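Local atomic coordinates of fluoride-specific ion channel FluC (Bordetella pertussis, PDB entry 5NKQ), a protein that forms a fluoride-specific ion channel in the bacterial inner membrane, lowering the toxic fluoride concentration inside the cell while excluding chloride. Residues W24-K29 / T39-L44. Numbering follows the deposited sequence.
Sequences WVLGLK and TLTANL. Unlike the reference sequence in segment 24-29: Lys-29 (reference Arg). With F (fluoride ion), chain J.
Neither flat group takes part where Leu-26 meets Ala-42 and Thr-41; the indole of Trp-24 and the amide of Asn-43 have other partners. Leu-28 CD1 lies over one indole face, 3.5 Å from the ring plane and displaced to its periphery, and the ring makes an edge-to-face pair with Phe-9 of the second subunit. On the other helix, with CG anti to the carbonyl carbon (chi1 -75°), the Asn-43 amide reaches fluoride through ND2 (ND2 to F 2.8 Å, N-H...F angle 145°). OD1 accepts a hydrogen bond from Thr-81 N, which should fix the amide's orientation, while Ser-108 OG is also hydrogen-bonded to the ion.

The interhelical contact itself is small and apolar. The forked end of Leu-26 straddles two neighbours: CD1 rests 4.2 Å from Ala-42 CA and 4.3 Å from Ala-42 CB, whereas CD2 reaches Thr-41 CG2 at 4.3 Å. No hydrogen bond crosses, and Thr-41 OG1 is instead hydrogen-bonded to Trp-37 O, one turn back in its own helix. Helix 37-59 thus offers Ala-42 and the Thr-41 methyl to helix 6-30 and the Asn-43 side-chain amide to the ion: two packed transmembrane helices of a Fluc/FEX subunit, the second serving a fluoride site, within a double-barrelled channel.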
loop_
_atom_site.group_PDB
_atom_site.type_symbol
_atom_site.label_atom_id
_atom_site.label_comp_id
_atom_site.label_asym_id
_atom_site.label_seq_id
_atom_site.Cartn_x
_atom_site.Cartn_y
_atom_site.Cartn_z
ATOM N N TRP A 24 6.240 -3.969 11.163
ATOM C CA TRP A 24 7.265 -3.264 11.924
ATOM C C TRP A 24 8.441 -4.179 12.246
ATOM O O TRP A 24 9.603 -3.777 12.112
ATOM C CB TRP A 24 6.653 -2.690 13.203
ATOM C CG TRP A 24 7.632 -2.011 14.106
ATOM C CD1 TRP A 24 8.498 -1.009 13.776
ATOM C CD2 TRP A 24 7.829 -2.266 15.502
ATOM N NE1 TRP A 24 9.229 -0.633 14.876
ATOM C CE2 TRP A 24 8.836 -1.389 15.950
ATOM C CE3 TRP A 24 7.252 -3.153 16.417
ATOM C CZ2 TRP A 24 9.281 -1.374 17.269
ATOM C CZ3 TRP A 24 7.695 -3.138 17.726
ATOM C CH2 TRP A 24 8.700 -2.255 18.140
ATOM N N VAL A 25 8.160 -5.415 12.660
ATOM C CA VAL A 25 9.233 -6.356 12.968
ATOM C C VAL A 25 9.988 -6.743 11.702
ATOM O O VAL A 25 11.224 -6.808 11.696
ATOM C CB VAL A 25 8.668 -7.591 13.693
ATOM C CG1 VAL A 25 9.725 -8.677 13.803
ATOM C CG2 VAL A 25 8.158 -7.206 15.074
ATOM N N LEU A 26 9.261 -7.002 10.610
ATOM C CA LEU A 26 9.914 -7.347 9.350
ATOM C C LEU A 26 10.847 -6.236 8.890
ATOM O O LEU A 26 11.929 -6.505 8.355
ATOM C CB LEU A 26 8.866 -7.645 8.277
ATOM C CG LEU A 26 8.155 -8.996 8.358
ATOM C CD1 LEU A 26 6.991 -9.047 7.380
ATOM C CD2 LEU A 26 9.133 -10.128 8.086
ATOM N N GLY A 27 10.450 -4.979 9.093
ATOM C CA GLY A 27 11.317 -3.874 8.725
ATOM C C GLY A 27 12.568 -3.805 9.579
ATOM O O GLY A 27 13.662 -3.548 9.072
ATOM N N LEU A 28 12.428 -4.041 10.885
ATOM C CA LEU A 28 13.589 -3.997 11.766
ATOM C C LEU A 28 14.580 -5.112 11.454
ATOM O O LEU A 28 15.783 -4.950 11.684
ATOM C CB LEU A 28 13.143 -4.079 13.227
ATOM C CG LEU A 28 12.274 -2.928 13.737
ATOM C CD1 LEU A 28 11.850 -3.170 15.179
ATOM C CD2 LEU A 28 13.006 -1.602 13.605
ATOM N N LYS A 29 14.103 -6.238 10.922
ATOM C CA LYS A 29 14.958 -7.388 10.669
ATOM C C LYS A 29 15.403 -7.518 9.218
ATOM O O LYS A 29 16.412 -8.185 8.960
ATOM C CB LYS A 29 14.249 -8.683 11.084
ATOM C CG LYS A 29 14.042 -8.828 12.584
ATOM C CD LYS A 29 13.405 -10.168 12.924
ATOM C CE LYS A 29 13.254 -10.343 14.427
ATOM N NZ LYS A 29 14.568 -10.295 15.126
ATOM N N THR A 39 10.000 -3.766 3.919
ATOM C CA THR A 39 8.769 -3.245 3.336
ATOM C C THR A 39 8.330 -4.085 2.145
ATOM O O THR A 39 7.139 -4.379 1.985
ATOM C CB THR A 39 8.957 -1.786 2.914
ATOM O OG1 THR A 39 9.448 -1.022 4.022
ATOM C CG2 THR A 39 7.633 -1.196 2.441
ATOM N N LEU A 40 9.283 -4.482 1.297
ATOM C CA LEU A 40 8.950 -5.306 0.141
ATOM C C LEU A 40 8.433 -6.673 0.570
ATOM O O LEU A 40 7.471 -7.188 -0.011
ATOM C CB LEU A 40 10.171 -5.450 -0.766
ATOM C CG LEU A 40 9.959 -6.219 -2.071
ATOM C CD1 LEU A 40 8.881 -5.552 -2.913
ATOM C CD2 LEU A 40 11.263 -6.324 -2.847
ATOM N N THR A 41 9.055 -7.272 1.590
ATOM C CA THR A 41 8.575 -8.556 2.093
ATOM C C THR A 41 7.151 -8.439 2.620
ATOM O O THR A 41 6.314 -9.313 2.366
ATOM C CB THR A 41 9.509 -9.078 3.185
ATOM O OG1 THR A 41 10.813 -9.298 2.634
ATOM C CG2 THR A 41 8.983 -10.387 3.764
ATOM N N ALA A 42 6.853 -7.358 3.345
ATOM C CA ALA A 42 5.506 -7.171 3.875
ATOM C C ALA A 42 4.485 -7.033 2.754
ATOM O O ALA A 42 3.379 -7.581 2.840
ATOM C CB ALA A 42 5.468 -5.948 4.791
ATOM N N ASN A 43 4.837 -6.309 1.688
ATOM C CA ASN A 43 3.907 -6.132 0.579
ATOM C C ASN A 43 3.774 -7.406 -0.247
ATOM O O ASN A 43 2.677 -7.739 -0.709
ATOM C CB ASN A 43 4.352 -4.962 -0.299
ATOM C CG ASN A 43 4.077 -3.616 0.344
ATOM O OD1 ASN A 43 3.182 -3.487 1.179
ATOM N ND2 ASN A 43 4.844 -2.603 -0.047
ATOM N N LEU A 44 4.877 -8.132 -0.443
ATOM C CA LEU A 44 4.816 -9.373 -1.210
ATOM C C LEU A 44 4.032 -10.445 -0.462
ATOM O O LEU A 44 3.190 -11.135 -1.049
ATOM C CB LEU A 44 6.227 -9.866 -1.533
ATOM C CG LEU A 44 7.025 -9.058 -2.557
ATOM C CD1 LEU A 44 8.406 -9.662 -2.760
ATOM C CD2 LEU A 44 6.275 -8.969 -3.874
HETATM F F F J . 7.313 -2.239 -1.318
#